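Local coordinates for putative mRNA interferase YoeB (Agrobacterium tumefaciens, PDB 6N90) that acts as the toxin of a type II toxin-antitoxin system, probably an endoribonuclease that cleaves mRNA, at the interface of chains A and B. Sequence-based numbering; all coordinates share one arbitrary frame. Chains: chain A/B, Uncharacterized protein.

The interface of chains A and B. Residues chain A 5, 10, 13, 28, 31; chain B 10, 13, 17.
B:Trp10 of helix 7-19 pushes its six-membered ring between A:Trp5, A:Tyr13, A:Asn28 and A:Ile31, in the two-fold symmetric pair of the deposited assembly of this YoeB-family toxin, which may or may not be the biological dimer; every contact recurs with the chains exchanged. From CB, the indole leaves with CG anti to the backbone N (chi1 -174°), which turns it across the interface toward chain A. NE1, on the five-membered ring, reaches water 1 at 3.0 Å, and the water, lying in the indole plane, passes the link on to the backbone O of A:Asn28. CZ2 meets OD1 of A:Asn28 and, at 4.0 Å, CD1 of A:Ile31, whose side chain lies roughly perpendicular to that of B:Trp10. CH2, at the tip, comes 3.4 Å from the phenol OH of A:Tyr13 and 3.8 Å from CZ2 of A:Trp5, while CE2 of A:Tyr13 stands at the indole edge, in its plane. CZ3 lies loosely beside NE1 of A:Trp5 and CZ3 of A:Trp10, the two Trp10 side chains passing antiparallel. Beside the indole, the B:Gln17 amide bonds both ways: NE2 donates to the phenol OH of A:Tyr13 (2.9 Å), nearly in the amide plane, and OE1 accepts from ND2 of A:Asn28 (2.7 Å), which approaches 33° off the carbonyl plane. The phenol OH in turn donates to OD1 of A:Asn28 at 2.6 Å, on a lone pair; this bond probably helps to hold the asparagine amide with ND2 turned toward chain B.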
loop_
_atom_site.group_PDB
_atom_site.type_symbol
_atom_site.label_atom_id
_atom_site.label_comp_id
_atom_site.label_asym_id
_atom_site.label_seq_id
_atom_site.Cartn_x
_atom_site.Cartn_y
_atom_site.Cartn_z
ATOM N N TRP A 5 -3.959 -1.126 2.774
ATOM C CA TRP A 5 -5.045 -0.918 1.823
ATOM C C TRP A 5 -6.065 -2.040 1.882
ATOM O O TRP A 5 -5.725 -3.189 2.081
ATOM C CB TRP A 5 -4.525 -0.879 0.391
ATOM C CG TRP A 5 -3.438 0.089 0.162
ATOM C CD1 TRP A 5 -2.104 -0.083 0.443
ATOM C CD2 TRP A 5 -3.562 1.371 -0.450
ATOM N NE1 TRP A 5 -1.394 1.028 0.042
ATOM C CE2 TRP A 5 -2.270 1.940 -0.497
ATOM C CE3 TRP A 5 -4.640 2.114 -0.946
ATOM C CZ2 TRP A 5 -2.030 3.206 -1.038
ATOM C CZ3 TRP A 5 -4.391 3.368 -1.487
ATOM C CH2 TRP A 5 -3.100 3.908 -1.509
ATOM N N TRP A 10 -7.223 -0.247 -2.836
ATOM C CA TRP A 10 -6.101 -0.540 -3.743
ATOM C C TRP A 10 -6.565 -0.552 -5.201
ATOM O O TRP A 10 -5.866 -0.057 -6.100
ATOM C CB TRP A 10 -5.433 -1.874 -3.389
ATOM C CG TRP A 10 -4.187 -2.134 -4.224
ATOM C CD1 TRP A 10 -4.033 -3.094 -5.210
ATOM C CD2 TRP A 10 -2.941 -1.408 -4.176
ATOM N NE1 TRP A 10 -2.766 -2.999 -5.764
ATOM C CE2 TRP A 10 -2.081 -1.983 -5.146
ATOM C CE3 TRP A 10 -2.465 -0.343 -3.401
ATOM C CZ2 TRP A 10 -0.777 -1.531 -5.344
ATOM C CZ3 TRP A 10 -1.166 0.112 -3.605
ATOM C CH2 TRP A 10 -0.338 -0.478 -4.581
ATOM N N TYR A 13 -6.808 2.982 -6.257
ATOM C CA TYR A 13 -5.458 3.542 -6.431
ATOM C C TYR A 13 -4.874 3.078 -7.756
ATOM O O TYR A 13 -4.274 3.867 -8.470
ATOM C CB TYR A 13 -4.557 3.116 -5.284
ATOM C CG TYR A 13 -3.161 3.724 -5.226
ATOM C CD1 TYR A 13 -2.961 5.061 -4.877
ATOM C CD2 TYR A 13 -2.047 2.913 -5.405
ATOM C CE1 TYR A 13 -1.662 5.587 -4.766
ATOM C CE2 TYR A 13 -0.757 3.421 -5.310
ATOM C CZ TYR A 13 -0.567 4.753 -5.004
ATOM O OH TYR A 13 0.725 5.235 -4.899
ATOM N N ASN A 28 -0.284 10.039 -2.738
ATOM C CA ASN A 28 0.976 9.767 -2.063
ATOM C C ASN A 28 1.374 10.874 -1.099
ATOM O O ASN A 28 1.960 10.594 -0.053
ATOM C CB ASN A 28 2.085 9.543 -3.106
ATOM C CG ASN A 28 1.925 8.220 -3.828
ATOM O OD1 ASN A 28 0.999 7.464 -3.555
ATOM N ND2 ASN A 28 2.806 7.950 -4.787
ATOM N N ILE A 31 -0.803 10.562 1.970
ATOM C CA ILE A 31 -0.269 9.460 2.777
ATOM C C ILE A 31 0.945 9.907 3.610
ATOM O O ILE A 31 0.969 9.738 4.863
ATOM C CB ILE A 31 0.109 8.262 1.873
ATOM C CG1 ILE A 31 -1.149 7.632 1.281
ATOM C CG2 ILE A 31 0.945 7.202 2.644
ATOM C CD1 ILE A 31 -0.904 6.541 0.292
ATOM N N TRP B 10 7.138 0.577 1.101
ATOM C CA TRP B 10 6.402 1.672 0.456
ATOM C C TRP B 10 7.398 2.666 -0.140
ATOM O O TRP B 10 7.159 3.229 -1.218
ATOM C CB TRP B 10 5.439 2.378 1.432
ATOM C CG TRP B 10 4.588 3.399 0.738
ATOM C CD1 TRP B 10 4.624 4.760 0.907
ATOM C CD2 TRP B 10 3.578 3.143 -0.244
ATOM N NE1 TRP B 10 3.690 5.360 0.091
ATOM C CE2 TRP B 10 3.044 4.394 -0.634
ATOM C CE3 TRP B 10 3.088 1.974 -0.854
ATOM C CZ2 TRP B 10 2.037 4.515 -1.602
ATOM C CZ3 TRP B 10 2.068 2.100 -1.813
ATOM C CH2 TRP B 10 1.566 3.363 -2.175
ATOM N N TYR B 13 8.441 1.291 -3.386
ATOM C CA TYR B 13 7.388 1.396 -4.389
ATOM C C TYR B 13 7.308 2.819 -4.929
ATOM O O TYR B 13 7.170 3.022 -6.138
ATOM C CB TYR B 13 6.059 0.988 -3.786
ATOM C CG TYR B 13 4.919 0.857 -4.760
ATOM C CD1 TYR B 13 4.860 -0.206 -5.666
ATOM C CD2 TYR B 13 3.862 1.752 -4.717
ATOM C CE1 TYR B 13 3.769 -0.357 -6.518
ATOM C CE2 TYR B 13 2.785 1.634 -5.580
ATOM C CZ TYR B 13 2.748 0.582 -6.484
ATOM O OH TYR B 13 1.644 0.450 -7.298
ATOM N N GLN B 17 7.776 4.440 -8.589
ATOM C CA GLN B 17 6.790 5.328 -9.196
ATOM C C GLN B 17 7.493 6.572 -9.760
ATOM O O GLN B 17 7.073 7.134 -10.779
ATOM C CB GLN B 17 5.707 5.717 -8.192
ATOM C CG GLN B 17 4.764 4.585 -7.812
ATOM C CD GLN B 17 3.677 5.060 -6.836
ATOM O OE1 GLN B 17 3.972 5.704 -5.828
ATOM N NE2 GLN B 17 2.427 4.736 -7.134
HETATM O O HOH W 1 3.624 8.330 0.224
#